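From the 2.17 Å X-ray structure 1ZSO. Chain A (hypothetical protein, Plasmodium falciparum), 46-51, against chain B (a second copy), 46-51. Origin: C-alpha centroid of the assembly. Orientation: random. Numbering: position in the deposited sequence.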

# COMPACT_ATOMS: atom_id res chain seq x y z
N THR A 46 4.59 -10.99 -10.41
CA THR A 46 4.87 -11.01 -9.01
C THR A 46 5.13 -9.61 -8.51
O THR A 46 5.37 -8.69 -9.29
CB THR A 46 6.10 -11.89 -8.67
OG1 THR A 46 7.29 -11.32 -9.21
CG2 THR A 46 5.95 -13.27 -9.16
N ARG A 47 5.08 -9.46 -7.19
CA ARG A 47 5.43 -8.22 -6.55
C ARG A 47 6.12 -8.60 -5.25
O ARG A 47 5.60 -9.40 -4.45
CB ARG A 47 4.15 -7.42 -6.29
CG ARG A 47 4.34 -6.05 -5.74
CD ARG A 47 4.47 -5.04 -6.76
NE ARG A 47 4.55 -3.70 -6.14
CZ ARG A 47 5.20 -2.68 -6.68
NH1 ARG A 47 5.86 -2.85 -7.79
NH2 ARG A 47 5.25 -1.51 -6.09
N ASP A 48 7.30 -8.06 -5.06
CA ASP A 48 8.13 -8.33 -3.88
C ASP A 48 7.97 -7.23 -2.89
O ASP A 48 7.67 -6.08 -3.26
CB ASP A 48 9.62 -8.42 -4.24
CG ASP A 48 9.94 -9.60 -5.13
OD1 ASP A 48 9.05 -10.38 -5.45
OD2 ASP A 48 11.12 -9.81 -5.46
N ASN A 49 8.15 -7.61 -1.62
CA ASN A 49 8.24 -6.68 -0.52
C ASN A 49 7.01 -5.74 -0.41
O ASN A 49 7.15 -4.56 -0.16
CB ASN A 49 9.56 -5.89 -0.63
CG ASN A 49 9.99 -5.23 0.70
OD1 ASN A 49 9.53 -5.58 1.78
ND2 ASN A 49 10.92 -4.28 0.61
N ILE A 50 5.79 -6.27 -0.56
CA ILE A 50 4.59 -5.50 -0.21
C ILE A 50 4.53 -5.47 1.32
O ILE A 50 5.06 -6.39 1.98
CB ILE A 50 3.29 -6.12 -0.74
CG1 ILE A 50 3.15 -7.56 -0.23
CG2 ILE A 50 3.33 -6.20 -2.26
CD1 ILE A 50 1.79 -7.98 0.27
N GLN A 51 3.87 -4.42 1.84
CA GLN A 51 3.88 -4.10 3.25
C GLN A 51 2.50 -3.65 3.63
O GLN A 51 1.93 -2.79 2.95
CB GLN A 51 4.88 -2.98 3.52
CG GLN A 51 6.35 -3.43 3.32
CD GLN A 51 7.33 -2.30 3.45
OE1 GLN A 51 6.95 -1.20 3.80
NE2 GLN A 51 8.61 -2.56 3.22
N THR B 46 14.53 2.53 -4.91
CA THR B 46 13.41 2.97 -5.74
C THR B 46 12.32 1.91 -5.67
O THR B 46 12.58 0.77 -5.33
CB THR B 46 13.83 3.15 -7.20
OG1 THR B 46 14.33 1.91 -7.72
CG2 THR B 46 14.91 4.14 -7.32
N ARG B 47 11.09 2.30 -5.98
CA ARG B 47 9.98 1.37 -6.08
C ARG B 47 9.11 1.81 -7.28
O ARG B 47 8.69 2.96 -7.33
CB ARG B 47 9.22 1.41 -4.77
CG ARG B 47 8.13 0.42 -4.60
CD ARG B 47 8.66 -0.96 -4.14
NE ARG B 47 7.57 -1.69 -3.48
CZ ARG B 47 7.42 -3.01 -3.51
NH1 ARG B 47 8.28 -3.78 -4.18
NH2 ARG B 47 6.38 -3.54 -2.88
N ASP B 48 8.90 0.92 -8.25
CA ASP B 48 8.09 1.23 -9.42
C ASP B 48 6.64 0.87 -9.22
O ASP B 48 6.32 -0.11 -8.55
CB ASP B 48 8.54 0.44 -10.65
CG ASP B 48 9.89 0.88 -11.18
OD1 ASP B 48 10.44 1.87 -10.64
OD2 ASP B 48 10.40 0.21 -12.13
N ASN B 49 5.76 1.67 -9.81
CA ASN B 49 4.35 1.29 -9.94
C ASN B 49 3.70 1.08 -8.59
O ASN B 49 3.09 0.03 -8.34
CB ASN B 49 4.25 0.01 -10.76
CG ASN B 49 2.78 -0.35 -11.14
OD1 ASN B 49 2.01 0.50 -11.62
ND2 ASN B 49 2.41 -1.61 -10.94
N ILE B 50 3.88 2.03 -7.68
CA ILE B 50 3.13 1.97 -6.47
C ILE B 50 1.77 2.45 -6.86
O ILE B 50 1.63 3.25 -7.82
CB ILE B 50 3.68 2.83 -5.33
CG1 ILE B 50 3.63 4.32 -5.69
CG2 ILE B 50 5.06 2.39 -4.99
CD1 ILE B 50 3.62 5.17 -4.52
N GLN B 51 0.78 1.96 -6.13
CA GLN B 51 -0.61 2.30 -6.43
C GLN B 51 -1.37 2.70 -5.15
O GLN B 51 -1.28 2.07 -4.08
CB GLN B 51 -1.32 1.12 -7.12
CG GLN B 51 -0.59 0.46 -8.28
CD GLN B 51 -1.31 -0.77 -8.77
OE1 GLN B 51 -2.06 -1.38 -8.04
NE2 GLN B 51 -1.10 -1.14 -10.03
O HOH W 1 3.63 -1.82 -3.21

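The two copies of residues 46-51 face each other across a gap too wide for backbone pairing. Their 46-48 strands run nearly antiparallel, at 157°, but their axes come no closer than 10.2 Å. Only 271 Å² is buried, counting both sides, and most of it belongs to the two arginines at position 47.

Thr A46 lies out of reach of the chain B stretch. Arg A47 starts sideways from its CA, yet its side chain, bent at chi2 (p), still carries the guanidinium across to the other backbone. There Arg A47 NH1 and NH2 both donate to the carbonyl O of Asp B48, at 2.9 Å and 3.0 Å respectively, so one acceptor sits near the guanidinium plane. The same guanidinium lies flat on that of Arg B47, with centres 3.9 Å apart and planes inclined by 26°. Arg A47 NH2 comes within 3.5 Å of Arg B47 NE, a close approach of like charges. The carbonyl O of Asn B49 lies over the opposite face of the Arg A47 group, and the O of water 1 accepts weak hydrogen bonds from NH2 of Arg A47 and NH2 of Arg B47, both at 3.3 Å.

Asp A48 takes part through its backbone, while the end of its side chain leads away. Asp A48 O receives a hydrogen bond from Arg B47 NH1 at 2.6 Å and a weak one from Arg B47 NH2 at 2.9 Å, reciprocating the pairing made by Arg A47.

At Asn A49 the chain turns a corner. Asn A49 O lies 3.0 Å from Arg B47 NH2, but the angle is too poor for a hydrogen bond. Buried Ile A50 places CG2 4.1 Å from Arg B47 NH2, a van der Waals contact between a methyl group and the guanidinium. Gln A51 makes no contact with the opposing stretch; within its own, Gln A51 NE2 donates a weak hydrogen bond to Asn A49 OD1 at 3.5 Å.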